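PA1221 (Pseudomonas aeruginosa, PDB 4DG8) joins an AMP-binding enzyme domain of the ANL superfamily to a phosphopantetheine attachment domain and holds adenosine monophosphate in its ligand pocket. Local coordinates at residues A114-A117 / E118-R121; A379-R382 / A383-E387; P432-E435 / Q436-R440. All coordinates share one frame; numbering follows the deposited sequence.

Contact 1: A114-A117 / E118-R121; sequences AWNA and ELCR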
loop_
_atom_site.group_PDB
_atom_site.type_symbol
_atom_site.label_atom_id
_atom_site.label_comp_id
_atom_site.label_asym_id
_atom_site.label_seq_id
_atom_site.Cartn_x
_atom_site.Cartn_y
_atom_site.Cartn_z
ATOM N N ALA A 114 -14.961 16.755 6.106
ATOM C CA ALA A 114 -16.161 15.919 5.997
ATOM C C ALA A 114 -15.806 14.498 5.554
ATOM O O ALA A 114 -16.338 13.493 6.070
ATOM C CB ALA A 114 -17.197 16.558 5.036
ATOM N N TRP A 115 -14.903 14.423 4.583
ATOM C CA TRP A 115 -14.417 13.140 4.079
ATOM C C TRP A 115 -13.764 12.329 5.204
ATOM O O TRP A 115 -14.113 11.155 5.433
ATOM C CB TRP A 115 -13.453 13.368 2.895
ATOM C CG TRP A 115 -12.646 12.154 2.489
ATOM C CD1 TRP A 115 -11.414 11.788 2.956
ATOM C CD2 TRP A 115 -13.022 11.157 1.528
ATOM N NE1 TRP A 115 -11.005 10.624 2.350
ATOM C CE2 TRP A 115 -11.973 10.218 1.468
ATOM C CE3 TRP A 115 -14.147 10.969 0.713
ATOM C CZ2 TRP A 115 -12.014 9.103 0.629
ATOM C CZ3 TRP A 115 -14.186 9.861 -0.122
ATOM C CH2 TRP A 115 -13.124 8.939 -0.153
ATOM N N ASN A 116 -12.843 12.958 5.932
ATOM C CA ASN A 116 -12.178 12.273 7.043
ATOM C C ASN A 116 -13.127 11.848 8.160
ATOM O O ASN A 116 -12.979 10.771 8.731
ATOM C CB ASN A 116 -11.021 13.111 7.608
ATOM C CG ASN A 116 -9.769 12.986 6.781
ATOM O OD1 ASN A 116 -9.531 11.946 6.164
ATOM N ND2 ASN A 116 -8.964 14.040 6.746
ATOM N N ALA A 117 -14.105 12.694 8.461
ATOM C CA ALA A 117 -15.073 12.383 9.489
ATOM C C ALA A 117 -15.824 11.122 9.093
ATOM O O ALA A 117 -16.068 10.246 9.920
ATOM C CB ALA A 117 -16.053 13.560 9.694
ATOM N N GLU A 118 -16.195 11.031 7.823
ATOM C CA GLU A 118 -16.906 9.839 7.387
ATOM C C GLU A 118 -16.004 8.567 7.376
ATOM O O GLU A 118 -16.453 7.470 7.756
ATOM C CB GLU A 118 -17.625 10.101 6.057
ATOM C CG GLU A 118 -18.365 8.892 5.486
ATOM C CD GLU A 118 -19.580 8.434 6.307
ATOM O OE1 GLU A 118 -19.936 9.059 7.331
ATOM O OE2 GLU A 118 -20.191 7.420 5.910
ATOM N N LEU A 119 -14.735 8.696 6.996
ATOM C CA LEU A 119 -13.821 7.559 7.154
ATOM C C LEU A 119 -13.743 7.096 8.627
ATOM O O LEU A 119 -13.802 5.879 8.929
ATOM C CB LEU A 119 -12.415 7.891 6.644
ATOM C CG LEU A 119 -12.212 8.220 5.159
ATOM C CD1 LEU A 119 -10.712 8.304 4.863
ATOM C CD2 LEU A 119 -12.887 7.194 4.246
ATOM N N CYS A 120 -13.640 8.074 9.536
ATOM C CA CYS A 120 -13.519 7.778 10.968
ATOM C C CYS A 120 -14.759 7.110 11.500
ATOM O O CYS A 120 -14.662 6.193 12.319
ATOM C CB CYS A 120 -13.185 9.024 11.803
ATOM S SG CYS A 120 -11.466 9.651 11.530
ATOM N N ARG A 121 -15.925 7.555 11.030
ATOM C CA ARG A 121 -17.164 6.874 11.388
ATOM C C ARG A 121 -17.202 5.446 10.832
ATOM O O ARG A 121 -17.615 4.517 11.521
ATOM C CB ARG A 121 -18.374 7.654 10.893
ATOM C CG ARG A 121 -19.690 7.268 11.579
ATOM C CD ARG A 121 -20.866 8.066 11.009
ATOM N NE ARG A 121 -21.141 7.737 9.609
ATOM C CZ ARG A 121 -21.840 6.671 9.219
ATOM N NH1 ARG A 121 -22.329 5.837 10.126
ATOM N NH2 ARG A 121 -22.059 6.437 7.930
#
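Glu118 reaches back one helical turn to Ala114, its backbone N donating to Ala114 O at 3.0 Å while its CB lies alongside the same carbonyl oxygen. From there the carboxylate swings away and meets Arg121, one turn further on. Arg121 grips it side-on with two nitrogens, NE to Glu118 OE1 at 2.9 Å and NH2 to Glu118 OE2 at 2.9 Å. OE1 lies in the guanidinium plane, whereas OE2 is tilted out of it by 23°. OE2 also accepts from Gln122 NE2, so two residues of the helix share this oxygen.

Leu119 carries the apolar part of the contact. Its CG sits over one face of the Trp115 indole, 4.2 Å from the centroid of the five-membered ring, a CH-pi contact. Leu119 CD1 comes within 3.4 Å of Trp115 NE1, and CD2 lies above the same face toward the rim. Trp115 can offer that face because its CG stands anti to the backbone N (chi1 167°), which carries the indole along the helix toward the next turn. Helix 113-123 is the connection of a beta-alpha-beta crossover, running from strand 103-106 to strand 125-130 of the same sheet, parallel to each other with strand 79-83 between them.

Cys120 faces that sheet, touching Cys125 and Ile128, and its N donates to Asn116 O at 2.9 Å. Asn116 ND2 donates to Asp108 O, ahead of the helix. Arg121 N closes the next turn on Ala117 O at 2.9 Å, with its CB packed beside that oxygen.

Contact 2: A379-R382 / A383-E387; sequences ARTR and ASFVE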
loop_
_atom_site.group_PDB
_atom_site.type_symbol
_atom_site.label_atom_id
_atom_site.label_comp_id
_atom_site.label_asym_id
_atom_site.label_seq_id
_atom_site.Cartn_x
_atom_site.Cartn_y
_atom_site.Cartn_z
ATOM N N ALA A 379 -21.510 -7.547 3.846
ATOM C CA ALA A 379 -21.978 -8.218 2.638
ATOM C C ALA A 379 -20.831 -8.415 1.667
ATOM O O ALA A 379 -20.647 -9.494 1.102
ATOM C CB ALA A 379 -23.086 -7.419 1.979
ATOM N N ARG A 380 -20.052 -7.360 1.482
ATOM C CA ARG A 380 -18.909 -7.426 0.593
ATOM C C ARG A 380 -17.848 -8.381 1.113
ATOM O O ARG A 380 -17.149 -9.011 0.327
ATOM C CB ARG A 380 -18.317 -6.043 0.378
ATOM C CG ARG A 380 -17.200 -6.005 -0.644
ATOM C CD ARG A 380 -16.853 -4.568 -0.997
ATOM N NE ARG A 380 -18.066 -3.806 -1.289
ATOM C CZ ARG A 380 -18.581 -3.653 -2.505
ATOM N NH1 ARG A 380 -17.980 -4.202 -3.553
ATOM N NH2 ARG A 380 -19.691 -2.944 -2.673
ATOM N N THR A 381 -17.706 -8.486 2.432
ATOM C CA THR A 381 -16.735 -9.430 2.980
ATOM C C THR A 381 -17.177 -10.847 2.623
ATOM O O THR A 381 -16.399 -11.629 2.072
ATOM C CB THR A 381 -16.561 -9.298 4.513
ATOM O OG1 THR A 381 -16.003 -8.014 4.828
ATOM C CG2 THR A 381 -15.625 -10.401 5.051
ATOM N N ARG A 382 -18.442 -11.148 2.915
ATOM C CA ARG A 382 -19.048 -12.450 2.614
ATOM C C ARG A 382 -18.965 -12.824 1.140
ATOM O O ARG A 382 -18.798 -13.994 0.809
ATOM C CB ARG A 382 -20.513 -12.490 3.061
ATOM C CG ARG A 382 -20.677 -12.718 4.551
ATOM C CD ARG A 382 -22.070 -12.386 5.012
ATOM N NE ARG A 382 -23.082 -13.105 4.251
ATOM C CZ ARG A 382 -23.390 -14.381 4.447
ATOM N NH1 ARG A 382 -22.745 -15.083 5.371
ATOM N NH2 ARG A 382 -24.336 -14.957 3.710
ATOM N N ALA A 383 -19.089 -11.828 0.266
ATOM C CA ALA A 383 -19.008 -12.052 -1.170
ATOM C C ALA A 383 -17.566 -12.205 -1.684
ATOM O O ALA A 383 -17.312 -12.988 -2.595
ATOM C CB ALA A 383 -19.711 -10.920 -1.914
ATOM N N SER A 384 -16.639 -11.419 -1.139
ATOM C CA SER A 384 -15.250 -11.391 -1.620
ATOM C C SER A 384 -14.317 -12.469 -1.046
ATOM O O SER A 384 -13.359 -12.889 -1.708
ATOM C CB SER A 384 -14.632 -10.001 -1.410
ATOM O OG SER A 384 -15.324 -9.022 -2.160
ATOM N N PHE A 385 -14.573 -12.865 0.200
ATOM C CA PHE A 385 -13.767 -13.874 0.881
ATOM C C PHE A 385 -14.603 -15.130 1.057
ATOM O O PHE A 385 -15.530 -15.156 1.863
ATOM C CB PHE A 385 -13.290 -13.367 2.249
ATOM C CG PHE A 385 -12.429 -12.119 2.183
ATOM C CD1 PHE A 385 -11.041 -12.207 2.261
ATOM C CD2 PHE A 385 -13.008 -10.866 2.046
ATOM C CE1 PHE A 385 -10.243 -11.056 2.202
ATOM C CE2 PHE A 385 -12.220 -9.712 1.988
ATOM C CZ PHE A 385 -10.844 -9.800 2.067
ATOM N N VAL A 386 -14.251 -16.174 0.312
ATOM C CA VAL A 386 -15.084 -17.361 0.205
ATOM C C VAL A 386 -14.245 -18.612 0.384
ATOM O O VAL A 386 -13.052 -18.595 0.132
ATOM C CB VAL A 386 -15.716 -17.431 -1.187
ATOM C CG1 VAL A 386 -16.437 -16.133 -1.497
ATOM C CG2 VAL A 386 -14.633 -17.692 -2.235
ATOM N N GLU A 387 -14.868 -19.705 0.797
ATOM C CA GLU A 387 -14.148 -20.961 0.919
ATOM C C GLU A 387 -14.062 -21.685 -0.421
ATOM O O GLU A 387 -15.060 -21.853 -1.114
ATOM C CB GLU A 387 -14.759 -21.850 2.005
ATOM C CG GLU A 387 -14.373 -21.417 3.416
ATOM C CD GLU A 387 -14.505 -22.540 4.431
ATOM O OE1 GLU A 387 -15.470 -23.329 4.323
ATOM O OE2 GLU A 387 -13.639 -22.638 5.327
#
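Ala379 meets Ala383 one turn on: Ala383 N donates to Ala379 O at 2.9 Å, and the Ala383 methyl rests against the same oxygen. Both residues lie on the solvent side of the short helix 378-384.

Arg380 offers its carbonyl oxygen to Ser384, whose backbone N binds it at 2.9 Å. The hydroxyl of Ser384 also comes to Arg380 O, at 3.1 Å, although its single proton has another acceptor in reach and the bond is not settled. The serine can approach that oxygen because OG is turned back beside its own backbone N (chi1 -63°). The aliphatic stem of Arg380 passes the hydroxyl, with CG 3.9 Å from Ser384 OG, before the chain bends at chi3 and its NE forms a salt bridge with Asp377 OD2.

Thr381 brings the aromatic residue into play. Phe385 N donates to Thr381 O at 2.9 Å, and the ring presents its edge to the same oxygen, CD2 standing 3.5 Å from Thr381 O with the oxygen close to the ring plane. Thr381 CG2 touches Phe385 CD2 at 4.0 Å, while Thr381 OG1 is hydrogen-bonded to Tyr374 N and Asp377 O.

Arg382 contributes mostly backbone: its O lies 3.9 Å from Val386 CG1, just where the chain has left the helix. Phe385 is the first residue with non-helical torsions, so the contact spans a helix-to-strand junction. Strand 385-390 then pairs antiparallel with strand 393-406, from which Tyr398 meets the Phe385 ring and Arg396 touches both Thr381 and Phe385; on the helical side, Tyr374 of strand 373-374 packs against Arg380 and Ser384.

Contact 3: P432-E435 / Q436-R440; sequences PALE and QRFRR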
loop_
_atom_site.group_PDB
_atom_site.type_symbol
_atom_site.label_atom_id
_atom_site.label_comp_id
_atom_site.label_asym_id
_atom_site.label_seq_id
_atom_site.Cartn_x
_atom_site.Cartn_y
_atom_site.Cartn_z
ATOM N N PRO A 432 -15.183 3.955 -13.619
ATOM C CA PRO A 432 -16.538 4.120 -14.146
ATOM C C PRO A 432 -17.516 4.606 -13.077
ATOM O O PRO A 432 -18.461 5.322 -13.418
ATOM C CB PRO A 432 -16.906 2.709 -14.619
ATOM C CG PRO A 432 -15.604 2.042 -14.851
ATOM C CD PRO A 432 -14.711 2.568 -13.774
ATOM N N ALA A 433 -17.286 4.248 -11.814
ATOM C CA ALA A 433 -18.152 4.726 -10.730
ATOM C C ALA A 433 -18.011 6.234 -10.532
ATOM O O ALA A 433 -19.011 6.949 -10.450
ATOM C CB ALA A 433 -17.872 3.981 -9.421
ATOM N N LEU A 434 -16.767 6.707 -10.478
ATOM C CA LEU A 434 -16.479 8.131 -10.308
ATOM C C LEU A 434 -17.003 8.939 -11.504
ATOM O O LEU A 434 -17.548 10.051 -11.365
ATOM C CB LEU A 434 -14.967 8.341 -10.106
ATOM C CG LEU A 434 -14.502 9.780 -9.860
ATOM C CD1 LEU A 434 -15.236 10.360 -8.654
ATOM C CD2 LEU A 434 -12.970 9.876 -9.692
ATOM N N GLU A 435 -16.850 8.349 -12.678
ATOM C CA GLU A 435 -17.349 8.920 -13.922
ATOM C C GLU A 435 -18.874 9.080 -13.856
ATOM O O GLU A 435 -19.431 10.154 -14.145
ATOM C CB GLU A 435 -16.973 7.978 -15.060
ATOM C CG GLU A 435 -16.995 8.572 -16.443
ATOM C CD GLU A 435 -16.337 7.647 -17.448
ATOM O OE1 GLU A 435 -15.469 8.120 -18.207
ATOM O OE2 GLU A 435 -16.676 6.442 -17.462
ATOM N N GLN A 436 -19.541 7.995 -13.474
ATOM C CA GLN A 436 -20.994 7.985 -13.347
ATOM C C GLN A 436 -21.413 9.033 -12.323
ATOM O O GLN A 436 -22.452 9.684 -12.463
ATOM C CB GLN A 436 -21.493 6.590 -12.954
ATOM C CG GLN A 436 -23.006 6.492 -12.733
ATOM C CD GLN A 436 -23.823 6.918 -13.950
ATOM O OE1 GLN A 436 -24.762 7.707 -13.833
ATOM N NE2 GLN A 436 -23.473 6.390 -15.120
ATOM N N ARG A 437 -20.576 9.212 -11.307
ATOM C CA ARG A 437 -20.801 10.229 -10.290
ATOM C C ARG A 437 -20.733 11.666 -10.848
ATOM O O ARG A 437 -21.548 12.526 -10.483
ATOM C CB ARG A 437 -19.829 10.031 -9.125
ATOM C CG ARG A 437 -20.038 11.011 -8.001
ATOM C CD ARG A 437 -19.230 10.649 -6.757
ATOM N NE ARG A 437 -19.597 11.563 -5.675
ATOM C CZ ARG A 437 -18.870 11.801 -4.587
ATOM N NH1 ARG A 437 -17.703 11.189 -4.402
ATOM N NH2 ARG A 437 -19.321 12.666 -3.682
ATOM N N PHE A 438 -19.769 11.929 -11.730
ATOM C CA PHE A 438 -19.736 13.204 -12.441
ATOM C C PHE A 438 -20.993 13.399 -13.301
ATOM O O PHE A 438 -21.565 14.490 -13.331
ATOM C CB PHE A 438 -18.479 13.330 -13.314
ATOM C CG PHE A 438 -17.311 13.981 -12.618
ATOM C CD1 PHE A 438 -17.134 15.357 -12.674
ATOM C CD2 PHE A 438 -16.379 13.218 -11.926
ATOM C CE1 PHE A 438 -16.056 15.965 -12.039
ATOM C CE2 PHE A 438 -15.294 13.820 -11.289
ATOM C CZ PHE A 438 -15.136 15.194 -11.344
ATOM N N ARG A 439 -21.418 12.344 -13.996
ATOM C CA ARG A 439 -22.627 12.421 -14.824
ATOM C C ARG A 439 -23.835 12.945 -14.049
ATOM O O ARG A 439 -24.694 13.631 -14.608
ATOM C CB ARG A 439 -22.979 11.057 -15.425
ATOM C CG ARG A 439 -22.247 10.718 -16.699
ATOM C CD ARG A 439 -22.863 9.503 -17.367
ATOM N NE ARG A 439 -21.941 8.918 -18.330
ATOM C CZ ARG A 439 -20.956 8.087 -18.003
ATOM N NH1 ARG A 439 -20.776 7.742 -16.733
ATOM N NH2 ARG A 439 -20.150 7.601 -18.939
ATOM N N ARG A 440 -23.891 12.615 -12.761
ATOM C CA ARG A 440 -25.042 12.940 -11.926
ATOM C C ARG A 440 -25.086 14.387 -11.407
ATOM O O ARG A 440 -26.088 14.796 -10.805
ATOM C CB ARG A 440 -25.182 11.933 -10.771
ATOM C CG ARG A 440 -25.505 10.508 -11.235
ATOM C CD ARG A 440 -25.962 9.622 -10.087
ATOM N NE ARG A 440 -24.915 9.443 -9.089
ATOM C CZ ARG A 440 -24.362 8.273 -8.786
ATOM N NH1 ARG A 440 -24.771 7.163 -9.394
ATOM N NH2 ARG A 440 -23.407 8.217 -7.865
HETATM O O HOH W 1 -18.825 5.006 -16.526
#
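Leu434 and Phe438 are the buried side of this helix, with Leu434 CD1 4.3 Å from Phe438 CE2. The phenyl ring also turns an edge to the backbone: its CD2 lies 3.4 Å from Leu434 O, which sits near the ring plane, while Phe438 N donates to that oxygen at 2.9 Å. The close packing comes from the neighbours: Phe438 rests on Leu475 and Leu476 of helix 473-478 and on Cys447 and Cys462, and Leu434 on Leu449 and Leu460. Helix 431-439 thus lies against strands 444-454 and 457-466, an alpha/beta packing characteristic of the small C-terminal subdomain of ANL enzymes.

Glu435 and Arg439 make the looser side. Arg439 N binds Glu435 O, but the side chains only draw near each other: Glu435 OE2 to Arg439 NH2 is a long salt bridge of 3.9 Å, with the carboxylate and guanidinium planes 69° apart. A water beside the pair links it further, donating to Glu435 OE2 at 2.7 Å and to Pro432 O at 3.1 Å and accepting weakly from Arg439 NH1. Each charged group has a firmer partner on strand 444-454, Glu435 OE1 at the backbone N of Leu449 and Arg439 NE at Asp446. Gln436, exposed to solvent, closes a turn through its N on Pro432 O, then bends at chi2 and leads its amide away.

In the fold
All three contacts are local, made along or at the end of a helix, and none touches another; contacts 1 and 3 come nearest, about 6 Å between closest atoms. Contacts 1 and 3 are partly buried, each with an apolar i to i+4 pair and a charged pair, whereas contact 2 lies at the surface, with Phe385 its one buried residue. The charges differ: in contact 1 acid and base are tightly paired within the helix, in contact 3 they form a long salt bridge linked by a water, with firmer partners on strand 444-454. Contact 1 covers a mixed sheet and contact 3 a pair of strands, while contact 2 leads into an antiparallel sheet.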